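Local structure of DNA ligase (Archaeoglobus fulgidus, 3GDE) at residues G92-K104 against Y147-R160. The protein seals nicks in double-stranded DNA, using ATP to activate the 5'-phosphate end, probably during replication, recombination and repair. Sequence-based numbering, arbitrary orientation.
Sequences GDLGLVAEQLIKK and YGLATPLEARYLTR
Asp-93 OD2 is gripped from two helices at once. Arg-160 NE reaches it at 2.8 Å, from above the carboxylate plane, while Leu-96 N, in the first turn of helix 94-108, bonds to its anti lone pair, so the N-cap residue of one helix is also the ion-pair partner of the other. The carboxylate and guanidinium planes stand 89° apart, and Arg-160 NH2 adds a weak bond to the same oxygen. Arg-160 NH1 turns instead to Glu-17 and the carbonyl of Met-166, which fixes the rotation of the group. One turn back along helix 152-162, Arg-156 lies side by side with Glu-99, and Arg-156 NH1 meets Glu-99 OE1 at 2.7 Å; the arginine chain bends at chi3 (133°), which turns NH1 to this oxygen, nearly in the guanidinium plane, and Leu-96 CD2 packs over one face of the group.

The helices run nearly antiparallel, their axes only 7.2 Å apart. Gly-95, with no side chain to hold them apart, brings its backbone against Arg-156; its carbonyl oxygen receives a CA-H...O contact from Arg-156 CA at 3.3 Å, and Pro-152 O meets Glu-99 CA in the same way. On the other flank, Ala-98 CB rests 3.4 Å from Thr-159 OG1, a hydroxyl that donates to Ala-155 O within its own helix. Farther along, Ile-102 places CG2 against Pro-152 CD at 3.7 Å and CD1 against Ala-155 and the Tyr-147 ring. This is close helix packing within the N-terminal, DNA-binding domain, away from the nucleotide site. Its chemistry implies two unlike flanks, one ionic, the other mostly apolar, with the buried charge of Arg-160 probably balanced jointly by Asp-93 and Glu-17.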
ATOM      1  N   GLY A  92      -3.484  24.077   8.260  1.00 34.90           N
ATOM      2  CA  GLY A  92      -4.020  22.896   7.573  1.00 34.27           C
ATOM      3  C   GLY A  92      -2.973  21.840   7.225  1.00 33.79           C
ATOM      4  O   GLY A  92      -3.286  20.830   6.595  1.00 33.37           O
ATOM      5  N   ASP A  93      -1.732  22.066   7.655  1.00 32.90           N
ATOM      6  CA  ASP A  93      -0.616  21.189   7.319  1.00 32.35           C
ATOM      7  C   ASP A  93       0.503  21.388   8.323  1.00 31.25           C
ATOM      8  O   ASP A  93       0.871  22.521   8.609  1.00 30.70           O
ATOM      9  CB  ASP A  93      -0.109  21.505   5.905  1.00 32.69           C
ATOM     10  CG  ASP A  93       0.994  20.580   5.467  1.00 33.88           C
ATOM     11  OD1 ASP A  93       0.694  19.430   5.088  1.00 37.58           O
ATOM     12  OD2 ASP A  93       2.170  20.994   5.507  1.00 35.48           O
ATOM     13  N   LEU A  94       1.044  20.291   8.856  1.00 30.24           N
ATOM     14  CA  LEU A  94       2.144  20.383   9.809  1.00 29.76           C
ATOM     15  C   LEU A  94       3.440  20.857   9.146  1.00 29.72           C
ATOM     16  O   LEU A  94       4.278  21.481   9.809  1.00 30.03           O
ATOM     17  CB  LEU A  94       2.364  19.065  10.561  1.00 29.59           C
ATOM     18  CG  LEU A  94       3.183  19.132  11.861  1.00 29.39           C
ATOM     19  CD1 LEU A  94       2.516  19.985  12.963  1.00 29.19           C
ATOM     20  CD2 LEU A  94       3.460  17.742  12.380  1.00 29.72           C
ATOM     21  N   GLY A  95       3.594  20.565   7.849  1.00 29.35           N
ATOM     22  CA  GLY A  95       4.739  21.030   7.068  1.00 28.57           C
ATOM     23  C   GLY A  95       4.820  22.548   7.070  1.00 28.85           C
ATOM     24  O   GLY A  95       5.878  23.115   7.344  1.00 28.46           O
ATOM     25  N   LEU A  96       3.691  23.200   6.788  1.00 28.23           N
ATOM     26  CA  LEU A  96       3.616  24.659   6.773  1.00 28.28           C
ATOM     27  C   LEU A  96       3.821  25.268   8.158  1.00 28.43           C
ATOM     28  O   LEU A  96       4.331  26.380   8.287  1.00 28.54           O
ATOM     29  CB  LEU A  96       2.290  25.131   6.165  1.00 28.14           C
ATOM     30  CG  LEU A  96       2.036  24.801   4.688  1.00 28.21           C
ATOM     31  CD1 LEU A  96       0.627  25.207   4.279  1.00 28.51           C
ATOM     32  CD2 LEU A  96       3.073  25.456   3.771  1.00 28.47           C
ATOM     33  N   VAL A  97       3.433  24.528   9.192  1.00 28.49           N
ATOM     34  CA  VAL A  97       3.681  24.941  10.562  1.00 28.38           C
ATOM     35  C   VAL A  97       5.170  24.849  10.899  1.00 28.49           C
ATOM     36  O   VAL A  97       5.731  25.782  11.480  1.00 28.91           O
ATOM     37  CB  VAL A  97       2.853  24.119  11.575  1.00 28.38           C
ATOM     38  CG1 VAL A  97       3.254  24.465  13.014  1.00 27.80           C
ATOM     39  CG2 VAL A  97       1.368  24.366  11.358  1.00 28.08           C
ATOM     40  N   ALA A  98       5.795  23.724  10.557  1.00 28.20           N
ATOM     41  CA  ALA A  98       7.227  23.548  10.770  1.00 28.32           C
ATOM     42  C   ALA A  98       8.019  24.672  10.080  1.00 28.62           C
ATOM     43  O   ALA A  98       8.883  25.290  10.704  1.00 28.37           O
ATOM     44  CB  ALA A  98       7.682  22.175  10.297  1.00 27.55           C
ATOM     45  N   GLU A  99       7.685  24.948   8.818  1.00 29.08           N
ATOM     46  CA  GLU A  99       8.271  26.047   8.061  1.00 30.55           C
ATOM     47  C   GLU A  99       8.180  27.392   8.799  1.00 31.15           C
ATOM     48  O   GLU A  99       9.145  28.151   8.851  1.00 30.80           O
ATOM     49  CB  GLU A  99       7.612  26.157   6.689  1.00 30.09           C
ATOM     50  CG  GLU A  99       8.220  27.232   5.785  1.00 31.35           C
ATOM     51  CD  GLU A  99       7.351  27.567   4.579  1.00 31.98           C
ATOM     52  OE1 GLU A  99       6.233  27.014   4.444  1.00 35.83           O
ATOM     53  OE2 GLU A  99       7.782  28.397   3.760  1.00 33.58           O
ATOM     54  N   GLN A 100       7.015  27.657   9.379  1.00 32.23           N
ATOM     55  CA  GLN A 100       6.758  28.889  10.102  1.00 33.31           C
ATOM     56  C   GLN A 100       7.549  28.971  11.400  1.00 33.11           C
ATOM     57  O   GLN A 100       8.122  30.014  11.710  1.00 33.12           O
ATOM     58  CB  GLN A 100       5.251  29.048  10.365  1.00 33.71           C
ATOM     59  CG  GLN A 100       4.767  30.482  10.257  1.00 36.47           C
ATOM     60  CD  GLN A 100       5.331  31.204   9.034  1.00 39.12           C
ATOM     61  OE1 GLN A 100       5.206  30.738   7.893  1.00 41.39           O
ATOM     62  NE2 GLN A 100       5.962  32.347   9.273  1.00 39.90           N
ATOM     63  N   LEU A 101       7.595  27.877  12.151  1.00 33.36           N
ATOM     64  CA  LEU A 101       8.374  27.849  13.394  1.00 34.19           C
ATOM     65  C   LEU A 101       9.880  28.047  13.171  1.00 34.86           C
ATOM     66  O   LEU A 101      10.528  28.756  13.925  1.00 34.70           O
ATOM     67  CB  LEU A 101       8.119  26.560  14.183  1.00 34.10           C
ATOM     68  CG  LEU A 101       6.695  26.331  14.707  1.00 34.50           C
ATOM     69  CD1 LEU A 101       6.615  25.005  15.435  1.00 32.97           C
ATOM     70  CD2 LEU A 101       6.230  27.497  15.618  1.00 34.27           C
ATOM     71  N   ILE A 102      10.434  27.416  12.139  1.00 35.82           N
ATOM     72  CA  ILE A 102      11.855  27.558  11.839  1.00 37.03           C
ATOM     73  C   ILE A 102      12.179  28.949  11.265  1.00 37.88           C
ATOM     74  O   ILE A 102      13.224  29.521  11.574  1.00 37.92           O
ATOM     75  CB  ILE A 102      12.386  26.395  10.950  1.00 36.77           C
ATOM     76  CG1 ILE A 102      12.804  25.197  11.815  1.00 36.58           C
ATOM     77  CG2 ILE A 102      13.614  26.828  10.149  1.00 36.88           C
ATOM     78  CD1 ILE A 102      11.693  24.400  12.432  1.00 34.80           C
ATOM     79  N   LYS A 103      11.265  29.497  10.469  1.00 39.19           N
ATOM     80  CA  LYS A 103      11.399  30.854   9.950  1.00 40.87           C
ATOM     81  C   LYS A 103      11.534  31.856  11.094  1.00 41.93           C
ATOM     82  O   LYS A 103      12.409  32.717  11.069  1.00 42.36           O
ATOM     83  CB  LYS A 103      10.213  31.216   9.055  1.00 40.79           C
ATOM     84  CG  LYS A 103      10.372  32.543   8.327  1.00 41.97           C
ATOM     85  CD  LYS A 103       9.112  32.903   7.568  1.00 43.85           C
ATOM     86  CE  LYS A 103       9.067  34.394   7.225  1.00 44.83           C
ATOM     87  NZ  LYS A 103       7.747  34.806   6.653  1.00 43.61           N
ATOM     88  N   LYS A 104      10.667  31.719  12.095  1.00 43.18           N
ATOM     89  CA  LYS A 104      10.695  32.536  13.307  1.00 44.45           C
ATOM     90  C   LYS A 104      11.969  32.305  14.133  1.00 45.18           C
ATOM     91  O   LYS A 104      12.543  33.254  14.666  1.00 45.62           O
ATOM     92  CB  LYS A 104       9.426  32.262  14.129  1.00 44.45           C
ATOM     93  CG  LYS A 104       9.549  32.387  15.649  1.00 45.78           C
ATOM     94  CD  LYS A 104       8.780  31.251  16.355  1.00 47.52           C
ATOM     95  CE  LYS A 104       9.674  30.031  16.641  1.00 46.99           C
ATOM     96  NZ  LYS A 104      10.635  30.263  17.785  1.00 47.89           N
ATOM     97  N   TYR A 147      15.703  19.396  12.764  1.00 26.70           N
ATOM     98  CA  TYR A 147      14.965  20.661  12.677  1.00 27.03           C
ATOM     99  C   TYR A 147      15.817  21.872  13.058  1.00 26.65           C
ATOM    100  O   TYR A 147      15.589  22.966  12.553  1.00 26.76           O
ATOM    101  CB  TYR A 147      13.716  20.634  13.568  1.00 27.58           C
ATOM    102  CG  TYR A 147      12.522  19.916  12.996  1.00 27.97           C
ATOM    103  CD1 TYR A 147      11.901  18.894  13.708  1.00 29.86           C
ATOM    104  CD2 TYR A 147      11.992  20.268  11.746  1.00 29.35           C
ATOM    105  CE1 TYR A 147      10.772  18.222  13.192  1.00 29.82           C
ATOM    106  CE2 TYR A 147      10.878  19.607  11.216  1.00 27.70           C
ATOM    107  CZ  TYR A 147      10.274  18.591  11.948  1.00 29.62           C
ATOM    108  OH  TYR A 147       9.168  17.936  11.446  1.00 30.71           O
ATOM    109  N   GLY A 148      16.777  21.676  13.962  1.00 26.60           N
ATOM    110  CA  GLY A 148      17.734  22.724  14.324  1.00 26.23           C
ATOM    111  C   GLY A 148      18.690  23.122  13.205  1.00 26.09           C
ATOM    112  O   GLY A 148      19.212  24.230  13.206  1.00 26.34           O
ATOM    113  N   LEU A 149      18.911  22.228  12.248  1.00 25.97           N
ATOM    114  CA  LEU A 149      19.839  22.472  11.130  1.00 26.21           C
ATOM    115  C   LEU A 149      19.150  22.816   9.801  1.00 26.51           C
ATOM    116  O   LEU A 149      19.808  23.260   8.853  1.00 27.49           O
ATOM    117  CB  LEU A 149      20.736  21.252  10.923  1.00 25.90           C
ATOM    118  CG  LEU A 149      22.089  21.036  11.607  1.00 26.08           C
ATOM    119  CD1 LEU A 149      22.440  22.037  12.685  1.00 26.04           C
ATOM    120  CD2 LEU A 149      22.137  19.617  12.145  1.00 28.66           C
ATOM    121  N   ALA A 150      17.838  22.618   9.738  1.00 26.04           N
ATOM    122  CA  ALA A 150      17.079  22.735   8.501  1.00 26.02           C
ATOM    123  C   ALA A 150      16.619  24.162   8.184  1.00 26.22           C
ATOM    124  O   ALA A 150      16.356  24.954   9.084  1.00 26.60           O
ATOM    125  CB  ALA A 150      15.879  21.806   8.548  1.00 25.75           C
ATOM    126  N   THR A 151      16.527  24.486   6.896  1.00 26.17           N
ATOM    127  CA  THR A 151      15.863  25.718   6.465  1.00 26.27           C
ATOM    128  C   THR A 151      14.339  25.568   6.666  1.00 26.27           C
ATOM    129  O   THR A 151      13.845  24.455   6.828  1.00 26.35           O
ATOM    130  CB  THR A 151      16.172  26.067   4.986  1.00 25.86           C
ATOM    131  OG1 THR A 151      15.588  25.094   4.119  1.00 25.45           O
ATOM    132  CG2 THR A 151      17.689  26.151   4.731  1.00 25.98           C
ATOM    133  N   PRO A 152      13.597  26.690   6.693  1.00 26.54           N
ATOM    134  CA  PRO A 152      12.137  26.615   6.780  1.00 26.13           C
ATOM    135  C   PRO A 152      11.524  25.680   5.728  1.00 25.92           C
ATOM    136  O   PRO A 152      10.703  24.834   6.073  1.00 25.32           O
ATOM    137  CB  PRO A 152      11.703  28.075   6.557  1.00 26.23           C
ATOM    138  CG  PRO A 152      12.843  28.877   7.112  1.00 26.65           C
ATOM    139  CD  PRO A 152      14.071  28.094   6.673  1.00 26.85           C
ATOM    140  N   LEU A 153      11.948  25.805   4.473  1.00 25.70           N
ATOM    141  CA  LEU A 153      11.449  24.933   3.400  1.00 25.93           C
ATOM    142  C   LEU A 153      11.880  23.471   3.534  1.00 25.85           C
ATOM    143  O   LEU A 153      11.144  22.560   3.136  1.00 25.88           O
ATOM    144  CB  LEU A 153      11.865  25.484   2.037  1.00 26.14           C
ATOM    145  CG  LEU A 153      10.873  25.390   0.887  1.00 26.05           C
ATOM    146  CD1 LEU A 153       9.421  25.699   1.335  1.00 24.78           C
ATOM    147  CD2 LEU A 153      11.318  26.335  -0.197  1.00 25.02           C
ATOM    148  N   GLU A 154      13.068  23.238   4.087  1.00 25.52           N
ATOM    149  CA  GLU A 154      13.484  21.869   4.405  1.00 25.66           C
ATOM    150  C   GLU A 154      12.592  21.272   5.484  1.00 24.95           C
ATOM    151  O   GLU A 154      12.209  20.111   5.399  1.00 24.80           O
ATOM    152  CB  GLU A 154      14.941  21.815   4.871  1.00 25.35           C
ATOM    153  CG  GLU A 154      15.941  21.746   3.756  1.00 26.33           C
ATOM    154  CD  GLU A 154      17.393  21.893   4.231  1.00 27.03           C
ATOM    155  OE1 GLU A 154      17.629  22.450   5.323  1.00 29.27           O
ATOM    156  OE2 GLU A 154      18.307  21.456   3.500  1.00 28.95           O
ATOM    157  N   ALA A 155      12.283  22.072   6.503  1.00 24.68           N
ATOM    158  CA  ALA A 155      11.479  21.611   7.626  1.00 24.75           C
ATOM    159  C   ALA A 155      10.071  21.233   7.165  1.00 24.62           C
ATOM    160  O   ALA A 155       9.460  20.295   7.680  1.00 24.67           O
ATOM    161  CB  ALA A 155      11.429  22.676   8.723  1.00 24.61           C
ATOM    162  N   ARG A 156       9.570  21.978   6.191  1.00 24.85           N
ATOM    163  CA  ARG A 156       8.283  21.702   5.567  1.00 24.99           C
ATOM    164  C   ARG A 156       8.208  20.315   4.939  1.00 24.86           C
ATOM    165  O   ARG A 156       7.327  19.538   5.289  1.00 25.17           O
ATOM    166  CB  ARG A 156       7.989  22.773   4.530  1.00 24.67           C
ATOM    167  CG  ARG A 156       6.733  22.564   3.712  1.00 25.44           C
ATOM    168  CD  ARG A 156       6.255  23.923   3.301  1.00 27.34           C
ATOM    169  NE  ARG A 156       5.917  23.990   1.900  1.00 25.12           N
ATOM    170  CZ  ARG A 156       5.806  25.123   1.224  1.00 25.52           C
ATOM    171  NH1 ARG A 156       6.007  26.282   1.825  1.00 26.47           N
ATOM    172  NH2 ARG A 156       5.493  25.092  -0.061  1.00 27.31           N
ATOM    173  N   TYR A 157       9.129  20.007   4.020  1.00 24.99           N
ATOM    174  CA  TYR A 157       9.116  18.706   3.322  1.00 24.82           C
ATOM    175  C   TYR A 157       9.680  17.539   4.128  1.00 24.76           C
ATOM    176  O   TYR A 157       9.361  16.400   3.850  1.00 24.77           O
ATOM    177  CB  TYR A 157       9.734  18.808   1.927  1.00 24.65           C
ATOM    178  CG  TYR A 157       8.899  19.699   1.045  1.00 24.87           C
ATOM    179  CD1 TYR A 157       7.664  19.267   0.565  1.00 24.22           C
ATOM    180  CD2 TYR A 157       9.317  20.999   0.731  1.00 25.82           C
ATOM    181  CE1 TYR A 157       6.875  20.089  -0.218  1.00 24.41           C
ATOM    182  CE2 TYR A 157       8.532  21.835  -0.049  1.00 24.10           C
ATOM    183  CZ  TYR A 157       7.314  21.370  -0.521  1.00 25.02           C
ATOM    184  OH  TYR A 157       6.518  22.178  -1.294  1.00 25.67           O
ATOM    185  N   LEU A 158      10.508  17.822   5.128  1.00 24.85           N
ATOM    186  CA  LEU A 158      10.934  16.790   6.076  1.00 25.08           C
ATOM    187  C   LEU A 158       9.717  16.290   6.838  1.00 24.49           C
ATOM    188  O   LEU A 158       9.527  15.083   7.025  1.00 24.61           O
ATOM    189  CB  LEU A 158      11.958  17.351   7.072  1.00 25.04           C
ATOM    190  CG  LEU A 158      13.422  16.882   7.098  1.00 26.76           C
ATOM    191  CD1 LEU A 158      13.836  16.038   5.903  1.00 25.84           C
ATOM    192  CD2 LEU A 158      14.401  18.055   7.305  1.00 25.66           C
ATOM    193  N   THR A 159       8.899  17.237   7.270  1.00 24.12           N
ATOM    194  CA  THR A 159       7.699  16.952   8.037  1.00 24.17           C
ATOM    195  C   THR A 159       6.693  16.193   7.167  1.00 24.06           C
ATOM    196  O   THR A 159       6.156  15.166   7.587  1.00 24.29           O
ATOM    197  CB  THR A 159       7.092  18.270   8.585  1.00 24.37           C
ATOM    198  OG1 THR A 159       8.048  18.904   9.452  1.00 24.04           O
ATOM    199  CG2 THR A 159       5.788  18.024   9.357  1.00 24.43           C
ATOM    200  N   ARG A 160       6.473  16.681   5.948  1.00 23.71           N
ATOM    201  CA  ARG A 160       5.525  16.061   5.022  1.00 23.50           C
ATOM    202  C   ARG A 160       5.973  14.663   4.604  1.00 23.76           C
ATOM    203  O   ARG A 160       5.142  13.776   4.400  1.00 23.44           O
ATOM    204  CB  ARG A 160       5.303  16.949   3.801  1.00 23.10           C
ATOM    205  CG  ARG A 160       4.485  18.193   4.117  1.00 23.22           C
ATOM    206  CD  ARG A 160       3.968  18.849   2.866  1.00 22.48           C
ATOM    207  NE  ARG A 160       3.410  20.175   3.116  1.00 21.46           N
ATOM    208  CZ  ARG A 160       3.094  21.027   2.143  1.00 22.39           C
ATOM    209  NH1 ARG A 160       3.288  20.686   0.879  1.00 22.03           N
ATOM    210  NH2 ARG A 160       2.600  22.223   2.427  1.00 23.90           N
TER